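PDB 3EKI: high affinity transport system protein p37 from Mycoplasma hyorhinis, which binds thiamine diphosphate and is part of a high-affinity transport system, probably as its membrane-tethered, extracytoplasmic solute-binding lipoprotein. Local coordinates for residues 43-49 with 118-123; 76-81 with 95-99; 39-43 with 351-356. All blocks are in the same frame, centred on the assembly; numbering follows the deposited sequence.

Contact 1. Residues 43-49 with 118-123; sequences DKSITFG and PELDFG. With CA (calcium ion), chain D.
Residues 45-49 form an extended strand, and 118-123 run alongside as a turn that becomes strand at Phe122. The CA atoms pair Thr47 with Leu120 (5.3 Å), Phe48 with Phe122 (4.9 Å) and Gly49 with Gly123 (5.0 Å), so both segments run the same way; Phe48 and Phe122 make a single beta bridge. Asp121 N donates to Thr47 O (3.0 Å) and Gly49 N to Phe122 O (2.9 Å). Asp121, chi1 m with chi2 near 109°, turns its carboxylate back so that OD1 accepts from Thr47 N (2.8 Å) while both oxygens hold calcium, OD1 at 2.3 Å and OD2 at 2.7 Å from CA. Asp43, chi1 t, gives the ion OD2 (2.4 Å), and its OD1 accepts from Ser45 N (3.3 Å) in an Asx turn. Arg349 hydrogen-bonds to both carboxylates. Phe48 (m) and Phe122 (t) meet obliquely, Phe48 CD1 lying 3.4 Å from Phe122 CD2. Ser45 OG (t) and Thr47 OG1 (m) share water 2, at 2.5 and 2.7 Å. Ser45 O (2.4 Å from CA), Pro118 O (2.3 Å from CA) and waters 1 and 2 (2.5 and 2.6 Å from CA) complete seven oxygen ligands, typical of a protein calcium site.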
loop_
_atom_site.group_PDB
_atom_site.type_symbol
_atom_site.label_atom_id
_atom_site.label_comp_id
_atom_site.label_asym_id
_atom_site.label_seq_id
_atom_site.Cartn_x
_atom_site.Cartn_y
_atom_site.Cartn_z
ATOM N N ASP A 43 25.304 3.389 -16.137
ATOM C CA ASP A 43 25.834 2.482 -15.142
ATOM C C ASP A 43 25.629 1.063 -15.640
ATOM O O ASP A 43 24.472 0.681 -15.857
ATOM C CB ASP A 43 25.109 2.714 -13.814
ATOM C CG ASP A 43 25.719 1.981 -12.654
ATOM O OD1 ASP A 43 26.661 1.183 -12.877
ATOM O OD2 ASP A 43 25.279 2.188 -11.497
ATOM N N LYS A 44 26.689 0.311 -15.849
ATOM C CA LYS A 44 26.557 -1.021 -16.429
ATOM C C LYS A 44 26.091 -2.067 -15.442
ATOM O O LYS A 44 25.882 -3.235 -15.799
ATOM C CB LYS A 44 27.899 -1.455 -17.053
ATOM C CG LYS A 44 28.965 -1.683 -15.984
ATOM C CD LYS A 44 30.356 -1.863 -16.578
ATOM C CE LYS A 44 31.368 -2.178 -15.488
ATOM N NZ LYS A 44 32.699 -1.574 -15.794
ATOM N N SER A 45 25.883 -1.691 -14.197
ATOM C CA SER A 45 25.386 -2.565 -13.144
ATOM C C SER A 45 24.227 -1.843 -12.452
ATOM O O SER A 45 24.434 -0.751 -11.905
ATOM C CB SER A 45 26.482 -2.910 -12.138
ATOM O OG SER A 45 25.963 -3.550 -10.980
ATOM N N ILE A 46 23.025 -2.400 -12.488
ATOM C CA ILE A 46 21.902 -1.762 -11.813
ATOM C C ILE A 46 21.469 -2.694 -10.684
ATOM O O ILE A 46 21.240 -3.862 -10.945
ATOM C CB ILE A 46 20.796 -1.451 -12.820
ATOM C CG1 ILE A 46 21.153 -0.343 -13.818
ATOM C CG2 ILE A 46 19.482 -1.129 -12.117
ATOM C CD1 ILE A 46 21.108 1.039 -13.188
ATOM N N THR A 47 21.397 -2.138 -9.489
ATOM C CA THR A 47 20.965 -2.859 -8.305
ATOM C C THR A 47 19.660 -2.280 -7.763
ATOM O O THR A 47 19.632 -1.094 -7.430
ATOM C CB THR A 47 22.053 -2.798 -7.215
ATOM O OG1 THR A 47 23.252 -3.412 -7.701
ATOM C CG2 THR A 47 21.620 -3.579 -5.981
ATOM N N PHE A 48 18.616 -3.091 -7.680
ATOM C CA PHE A 48 17.354 -2.750 -7.042
ATOM C C PHE A 48 17.346 -3.106 -5.553
ATOM O O PHE A 48 17.728 -4.207 -5.139
ATOM C CB PHE A 48 16.220 -3.507 -7.737
ATOM C CG PHE A 48 16.021 -3.209 -9.217
ATOM C CD1 PHE A 48 16.420 -2.022 -9.803
ATOM C CD2 PHE A 48 15.408 -4.154 -10.024
ATOM C CE1 PHE A 48 16.202 -1.809 -11.161
ATOM C CE2 PHE A 48 15.179 -3.947 -11.370
ATOM C CZ PHE A 48 15.564 -2.751 -11.931
ATOM N N GLY A 49 16.883 -2.211 -4.701
ATOM C CA GLY A 49 16.693 -2.509 -3.295
ATOM C C GLY A 49 15.374 -3.252 -3.171
ATOM O O GLY A 49 14.395 -2.844 -3.804
ATOM N N PRO A 118 26.533 4.215 -6.526
ATOM C CA PRO A 118 26.144 3.196 -7.511
ATOM C C PRO A 118 25.895 1.802 -6.980
ATOM O O PRO A 118 25.427 0.929 -7.728
ATOM C CB PRO A 118 27.339 3.158 -8.482
ATOM C CG PRO A 118 28.023 4.473 -8.286
ATOM C CD PRO A 118 27.842 4.830 -6.838
ATOM N N GLU A 119 26.146 1.486 -5.713
ATOM C CA GLU A 119 25.808 0.190 -5.161
ATOM C C GLU A 119 24.298 0.014 -4.984
ATOM O O GLU A 119 23.861 -1.130 -4.833
ATOM C CB GLU A 119 26.483 -0.066 -3.809
ATOM C CG GLU A 119 25.729 0.408 -2.590
ATOM C CD GLU A 119 26.659 0.841 -1.473
ATOM O OE1 GLU A 119 27.726 0.203 -1.310
ATOM O OE2 GLU A 119 26.306 1.819 -0.777
ATOM N N LEU A 120 23.536 1.103 -5.019
ATOM C CA LEU A 120 22.077 1.034 -4.912
ATOM C C LEU A 120 21.473 2.098 -5.828
ATOM O O LEU A 120 21.597 3.301 -5.602
ATOM C CB LEU A 120 21.579 1.238 -3.481
ATOM C CG LEU A 120 20.054 1.316 -3.337
ATOM C CD1 LEU A 120 19.422 -0.016 -3.695
ATOM C CD2 LEU A 120 19.708 1.742 -1.922
ATOM N N ASP A 121 20.835 1.639 -6.891
ATOM C CA ASP A 121 20.398 2.520 -7.968
ATOM C C ASP A 121 18.904 2.830 -7.997
ATOM O O ASP A 121 18.507 3.867 -8.542
ATOM C CB ASP A 121 20.794 1.874 -9.299
ATOM C CG ASP A 121 22.272 1.522 -9.383
ATOM O OD1 ASP A 121 22.638 0.334 -9.351
ATOM O OD2 ASP A 121 23.091 2.470 -9.379
ATOM N N PHE A 122 18.077 1.936 -7.463
ATOM C CA PHE A 122 16.640 2.105 -7.619
ATOM C C PHE A 122 15.907 1.320 -6.545
ATOM O O PHE A 122 16.362 0.295 -6.053
ATOM C CB PHE A 122 16.225 1.608 -8.996
ATOM C CG PHE A 122 14.771 1.522 -9.368
ATOM C CD1 PHE A 122 14.146 2.583 -9.987
ATOM C CD2 PHE A 122 14.059 0.359 -9.102
ATOM C CE1 PHE A 122 12.803 2.494 -10.336
ATOM C CE2 PHE A 122 12.716 0.259 -9.432
ATOM C CZ PHE A 122 12.133 1.338 -10.063
ATOM N N GLY A 123 14.722 1.829 -6.223
ATOM C CA GLY A 123 13.805 0.982 -5.437
ATOM C C GLY A 123 12.393 1.503 -5.531
ATOM O O GLY A 123 12.132 2.548 -6.123
HETATM CA CA CA D . 24.846 0.448 -9.889
HETATM O O HOH W 1 27.299 -0.052 -10.272
HETATM O O HOH W 2 25.027 -2.050 -9.144
#

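Contact 2. Residues 76-81 with 95-99; sequences FKKEFN and DVDFK
Three phenylalanines form the apolar centre between helix 76-81 and the start of strand 97-103. Phe98, chi1 m, points at the helix and directs its edge to the face of Phe80 (chi1 t): the T-shaped pair has centroids 5.1 Å apart, planes at 70° and Phe98 CZ 3.5 Å from Phe80 CG. Phe76, also t and one helical turn before Phe80, meets Phe98 obliquely, with centroids 4.9 Å apart and Phe76 CE1 3.6 Å from Phe98 CE2. Val96 (t) extends the cluster, its CG2 3.3 Å from Phe80 CE1. Beyond the two segments, Phe48 and Phe364 each pair edge-to-face with Phe76. The axes of helix 76-81 and strand 97-99 approach to 8.2 Å at 145°, roughly antiparallel, with the CA atoms of Lys77 and Phe98 6.0 Å apart and those of Asn81 and Asp95 6.3 Å apart. Farther out, the aliphatic part of Lys77 crosses the strand, CG 3.6 Å from Val96 O and CD 3.8 Å from Asp97 OD1. The polar edge is closed by Asn81, chi1 m, whose carboxamide pairs with both the N and the O of Val96: Val96 N donates to Asn81 OD1 (3.0 Å) and Asn81 ND2 to Val96 O (2.9 Å). Helix 64-85 connects the parallel strands 45-51 and 97-103 and packs on them, as in a beta-alpha-beta crossover.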
loop_
_atom_site.group_PDB
_atom_site.type_symbol
_atom_site.label_atom_id
_atom_site.label_comp_id
_atom_site.label_asym_id
_atom_site.label_seq_id
_atom_site.Cartn_x
_atom_site.Cartn_y
_atom_site.Cartn_z
ATOM N N PHE A 76 14.314 -9.340 -16.712
ATOM C CA PHE A 76 14.527 -7.906 -16.771
ATOM C C PHE A 76 15.754 -7.552 -17.608
ATOM O O PHE A 76 15.705 -6.706 -18.496
ATOM C CB PHE A 76 14.718 -7.314 -15.356
ATOM C CG PHE A 76 14.341 -5.849 -15.279
ATOM C CD1 PHE A 76 15.189 -4.861 -15.719
ATOM C CD2 PHE A 76 13.114 -5.471 -14.761
ATOM C CE1 PHE A 76 14.845 -3.534 -15.704
ATOM C CE2 PHE A 76 12.753 -4.153 -14.761
ATOM C CZ PHE A 76 13.599 -3.169 -15.224
ATOM N N LYS A 77 16.835 -8.260 -17.277
ATOM C CA LYS A 77 18.070 -8.019 -18.046
ATOM C C LYS A 77 17.896 -8.277 -19.526
ATOM O O LYS A 77 18.372 -7.520 -20.379
ATOM C CB LYS A 77 19.169 -8.895 -17.459
ATOM C CG LYS A 77 20.504 -8.875 -18.155
ATOM C CD LYS A 77 21.547 -9.761 -17.472
ATOM C CE LYS A 77 21.268 -11.236 -17.723
ATOM N NZ LYS A 77 22.348 -12.119 -17.213
ATOM N N LYS A 78 17.206 -9.373 -19.871
ATOM C CA LYS A 78 17.033 -9.658 -21.293
ATOM C C LYS A 78 16.189 -8.635 -22.021
ATOM O O LYS A 78 16.488 -8.192 -23.130
ATOM C CB LYS A 78 16.447 -11.066 -21.478
ATOM C CG LYS A 78 17.246 -12.208 -20.933
ATOM C CD LYS A 78 18.684 -12.239 -21.428
ATOM C CE LYS A 78 18.728 -12.661 -22.894
ATOM N NZ LYS A 78 20.141 -12.798 -23.382
ATOM N N GLU A 79 15.052 -8.199 -21.471
ATOM C CA GLU A 79 14.216 -7.199 -22.107
ATOM C C GLU A 79 14.893 -5.837 -22.149
ATOM O O GLU A 79 14.823 -5.165 -23.165
ATOM C CB GLU A 79 12.872 -7.098 -21.374
ATOM C CG GLU A 79 11.911 -6.038 -21.877
ATOM C CD GLU A 79 11.414 -6.220 -23.295
ATOM O OE1 GLU A 79 11.418 -7.376 -23.755
ATOM O OE2 GLU A 79 11.007 -5.258 -23.975
ATOM N N PHE A 80 15.536 -5.477 -21.036
ATOM C CA PHE A 80 16.226 -4.194 -20.985
ATOM C C PHE A 80 17.237 -4.136 -22.142
ATOM O O PHE A 80 17.311 -3.105 -22.796
ATOM C CB PHE A 80 16.911 -3.911 -19.653
ATOM C CG PHE A 80 17.803 -2.681 -19.638
ATOM C CD1 PHE A 80 19.149 -2.706 -19.994
ATOM C CD2 PHE A 80 17.267 -1.460 -19.274
ATOM C CE1 PHE A 80 19.917 -1.581 -20.037
ATOM C CE2 PHE A 80 18.034 -0.314 -19.251
ATOM C CZ PHE A 80 19.357 -0.404 -19.616
ATOM N N ASN A 81 18.076 -5.167 -22.215
ATOM C CA ASN A 81 19.187 -4.991 -23.181
ATOM C C ASN A 81 18.678 -5.087 -24.603
ATOM O O ASN A 81 19.237 -4.494 -25.530
ATOM C CB ASN A 81 20.325 -5.968 -22.881
ATOM C CG ASN A 81 21.136 -5.507 -21.690
ATOM O OD1 ASN A 81 21.776 -4.464 -21.655
ATOM N ND2 ASN A 81 21.107 -6.281 -20.609
ATOM N N ASP A 95 26.289 -3.040 -22.129
ATOM C CA ASP A 95 25.141 -3.818 -21.679
ATOM C C ASP A 95 25.086 -3.806 -20.161
ATOM O O ASP A 95 26.099 -3.687 -19.483
ATOM C CB ASP A 95 25.229 -5.248 -22.192
ATOM C CG ASP A 95 24.831 -5.414 -23.642
ATOM O OD1 ASP A 95 24.376 -4.487 -24.330
ATOM O OD2 ASP A 95 24.964 -6.543 -24.166
ATOM N N VAL A 96 23.879 -3.963 -19.601
ATOM C CA VAL A 96 23.635 -3.801 -18.183
ATOM C C VAL A 96 23.258 -5.114 -17.507
ATOM O O VAL A 96 22.442 -5.867 -18.040
ATOM C CB VAL A 96 22.513 -2.771 -17.974
ATOM C CG1 VAL A 96 22.267 -2.544 -16.500
ATOM C CG2 VAL A 96 22.925 -1.465 -18.657
ATOM N N ASP A 97 23.855 -5.342 -16.353
ATOM C CA ASP A 97 23.515 -6.431 -15.445
ATOM C C ASP A 97 22.572 -5.934 -14.348
ATOM O O ASP A 97 22.697 -4.796 -13.893
ATOM C CB ASP A 97 24.746 -6.999 -14.746
ATOM C CG ASP A 97 24.410 -8.216 -13.904
ATOM O OD1 ASP A 97 23.578 -9.016 -14.380
ATOM O OD2 ASP A 97 24.950 -8.364 -12.792
ATOM N N PHE A 98 21.632 -6.768 -13.918
ATOM C CA PHE A 98 20.700 -6.369 -12.866
ATOM C C PHE A 98 20.777 -7.297 -11.652
ATOM O O PHE A 98 20.813 -8.518 -11.827
ATOM C CB PHE A 98 19.274 -6.360 -13.405
ATOM C CG PHE A 98 19.059 -5.245 -14.423
ATOM C CD1 PHE A 98 19.385 -5.434 -15.755
ATOM C CD2 PHE A 98 18.523 -4.017 -14.012
ATOM C CE1 PHE A 98 19.196 -4.426 -16.682
ATOM C CE2 PHE A 98 18.322 -3.022 -14.930
ATOM C CZ PHE A 98 18.631 -3.226 -16.268
ATOM N N LYS A 99 20.792 -6.661 -10.488
ATOM C CA LYS A 99 21.006 -7.320 -9.210
ATOM C C LYS A 99 19.972 -6.774 -8.215
ATOM O O LYS A 99 19.355 -5.774 -8.537
ATOM C CB LYS A 99 22.420 -7.112 -8.670
ATOM C CG LYS A 99 23.527 -7.510 -9.637
ATOM C CD LYS A 99 24.872 -7.360 -8.935
ATOM C CE LYS A 99 25.836 -6.494 -9.726
ATOM N NZ LYS A 99 26.981 -6.054 -8.871
#

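Contact 3. Residues 39-43 with 351-356; sequences QGQWD and SVNQLE. With CA (calcium ion), chain D.
Residues 39-43 have no regular structure, though 41-43 are extended; they lie across 351-353, the loop leading into helix 354-369, with Asn353 as its N-cap. Gly40 and Asn353 bring their CA atoms to 4.0 Å, and Gln41 and Val352 form a single beta bridge. Asn353 N donates to Gln41 O (3.1 Å). A weak bond runs from Gln41 N to Ser351 O (3.0 Å). Gly40 has phi 93°, and a CB there would clash with Ser351 O and Val352 O. Gln39 O accepts from Gln354 N (2.9 Å) in the first turn. Asn353, chi1 t, caps the helix through OD1, which accepts from Glu356 N (3.1 Å), while its ND2 donates to Gly40 O (3.1 Å). Trp42 (t) offers the face of its six-membered ring to Glu356 CB in a CH-pi contact, 4.0 Å from CB to the centroid, and its NE1 hydrogen-bonds to Asp94 O. Glu356, with chi1 and chi2 both t, reaches the backbone of calcium ligand Asp43: Asp43 N donates to Glu356 OE1 (2.9 Å), and Asp43 O lies 2.6 Å from Glu356 OE2.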
loop_
_atom_site.group_PDB
_atom_site.type_symbol
_atom_site.label_atom_id
_atom_site.label_comp_id
_atom_site.label_asym_id
_atom_site.label_seq_id
_atom_site.Cartn_x
_atom_site.Cartn_y
_atom_site.Cartn_z
ATOM N N GLN A 39 22.215 14.902 -17.350
ATOM C CA GLN A 39 22.128 13.673 -18.124
ATOM C C GLN A 39 22.348 12.413 -17.271
ATOM O O GLN A 39 21.502 11.513 -17.326
ATOM C CB GLN A 39 23.140 13.649 -19.273
ATOM C CG GLN A 39 22.665 12.717 -20.393
ATOM C CD GLN A 39 21.358 13.229 -20.975
ATOM O OE1 GLN A 39 21.310 14.389 -21.385
ATOM N NE2 GLN A 39 20.332 12.390 -21.002
ATOM N N GLY A 40 23.453 12.405 -16.544
ATOM C CA GLY A 40 23.852 11.379 -15.602
ATOM C C GLY A 40 24.741 10.334 -16.275
ATOM O O GLY A 40 24.802 10.325 -17.510
ATOM N N GLN A 41 25.400 9.514 -15.478
ATOM C CA GLN A 41 26.309 8.487 -15.989
ATOM C C GLN A 41 25.602 7.161 -16.280
ATOM O O GLN A 41 24.817 6.686 -15.459
ATOM C CB GLN A 41 27.452 8.226 -15.017
ATOM C CG GLN A 41 28.005 9.520 -14.427
ATOM C CD GLN A 41 29.350 9.232 -13.774
ATOM O OE1 GLN A 41 29.405 9.171 -12.554
ATOM N NE2 GLN A 41 30.371 9.070 -14.600
ATOM N N TRP A 42 25.909 6.584 -17.438
ATOM C CA TRP A 42 25.467 5.222 -17.736
ATOM C C TRP A 42 26.089 4.275 -16.742
ATOM O O TRP A 42 27.291 4.278 -16.468
ATOM C CB TRP A 42 25.851 4.813 -19.161
ATOM C CG TRP A 42 25.244 3.510 -19.588
ATOM C CD1 TRP A 42 25.774 2.262 -19.469
ATOM C CD2 TRP A 42 23.956 3.391 -20.217
ATOM N NE1 TRP A 42 24.898 1.343 -19.988
ATOM C CE2 TRP A 42 23.775 2.003 -20.454
ATOM C CE3 TRP A 42 22.958 4.302 -20.596
ATOM C CZ2 TRP A 42 22.612 1.539 -21.058
ATOM C CZ3 TRP A 42 21.810 3.815 -21.200
ATOM C CH2 TRP A 42 21.630 2.438 -21.434
ATOM N N ASP A 43 25.304 3.389 -16.137
ATOM C CA ASP A 43 25.834 2.482 -15.142
ATOM C C ASP A 43 25.629 1.063 -15.640
ATOM O O ASP A 43 24.472 0.681 -15.857
ATOM C CB ASP A 43 25.109 2.714 -13.814
ATOM C CG ASP A 43 25.719 1.981 -12.654
ATOM O OD1 ASP A 43 26.661 1.183 -12.877
ATOM O OD2 ASP A 43 25.279 2.188 -11.497
ATOM N N SER A 351 21.951 10.343 -10.152
ATOM C CA SER A 351 22.935 10.317 -11.240
ATOM C C SER A 351 22.822 9.145 -12.187
ATOM O O SER A 351 23.661 9.000 -13.086
ATOM C CB SER A 351 24.365 10.389 -10.652
ATOM O OG SER A 351 24.539 11.652 -10.008
ATOM N N VAL A 352 21.805 8.285 -12.099
ATOM C CA VAL A 352 21.636 7.288 -13.151
ATOM C C VAL A 352 21.252 7.977 -14.442
ATOM O O VAL A 352 20.359 8.838 -14.472
ATOM C CB VAL A 352 20.538 6.255 -12.803
ATOM C CG1 VAL A 352 20.247 5.410 -14.034
ATOM C CG2 VAL A 352 20.951 5.436 -11.606
ATOM N N ASN A 353 21.910 7.666 -15.557
ATOM C CA ASN A 353 21.613 8.305 -16.833
ATOM C C ASN A 353 20.134 8.278 -17.192
ATOM O O ASN A 353 19.498 7.227 -17.028
ATOM C CB ASN A 353 22.402 7.586 -17.927
ATOM C CG ASN A 353 22.125 8.097 -19.320
ATOM O OD1 ASN A 353 21.242 7.615 -20.021
ATOM N ND2 ASN A 353 22.913 9.099 -19.694
ATOM N N GLN A 354 19.580 9.394 -17.630
ATOM C CA GLN A 354 18.172 9.524 -17.987
ATOM C C GLN A 354 17.690 8.528 -19.023
ATOM O O GLN A 354 16.588 7.975 -18.908
ATOM C CB GLN A 354 17.869 10.935 -18.525
ATOM C CG GLN A 354 16.607 11.571 -17.955
ATOM C CD GLN A 354 16.516 13.068 -18.194
ATOM O OE1 GLN A 354 15.577 13.552 -18.831
ATOM N NE2 GLN A 354 17.488 13.819 -17.681
ATOM N N LEU A 355 18.487 8.262 -20.053
ATOM C CA LEU A 355 18.163 7.286 -21.076
ATOM C C LEU A 355 18.021 5.902 -20.437
ATOM O O LEU A 355 17.085 5.176 -20.785
ATOM C CB LEU A 355 19.239 7.227 -22.166
ATOM C CG LEU A 355 19.482 8.528 -22.917
ATOM C CD1 LEU A 355 20.684 8.377 -23.850
ATOM C CD2 LEU A 355 18.259 8.941 -23.721
ATOM N N GLU A 356 18.940 5.582 -19.526
ATOM C CA GLU A 356 18.878 4.305 -18.802
ATOM C C GLU A 356 17.640 4.233 -17.912
ATOM O O GLU A 356 16.975 3.186 -17.867
ATOM C CB GLU A 356 20.168 4.105 -18.009
ATOM C CG GLU A 356 20.353 2.681 -17.489
ATOM C CD GLU A 356 21.711 2.429 -16.873
ATOM O OE1 GLU A 356 22.429 3.432 -16.653
ATOM O OE2 GLU A 356 22.061 1.259 -16.599
HETATM CA CA CA D . 24.846 0.448 -9.889
HETATM O O HOH W 1 27.299 -0.052 -10.272
HETATM O O HOH W 2 25.027 -2.050 -9.144
#

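In the fold
All three contacts lie on the same side of the chain's centre. The centres of contacts 1 and 2 are about 11 Å apart, as are those of contacts 1 and 3; contacts 2 and 3 are about 15 Å apart. Contacts 1 and 2 share the parallel sheet of strands 45-51 and 97-103, while contacts 1 and 3 share Asp43 and the calcium ion. Along the chain, contact 2 is nested within the loop closed by contact 1, itself within that of contact 3. Helix 354-369 thus returns late in the sequence to meet the modelled N-terminus, and Glu356 touches Ile46, Val96 and Phe80, uniting all three contacts in one lobe whose calcium lies apart from the thiamine diphosphate pocket.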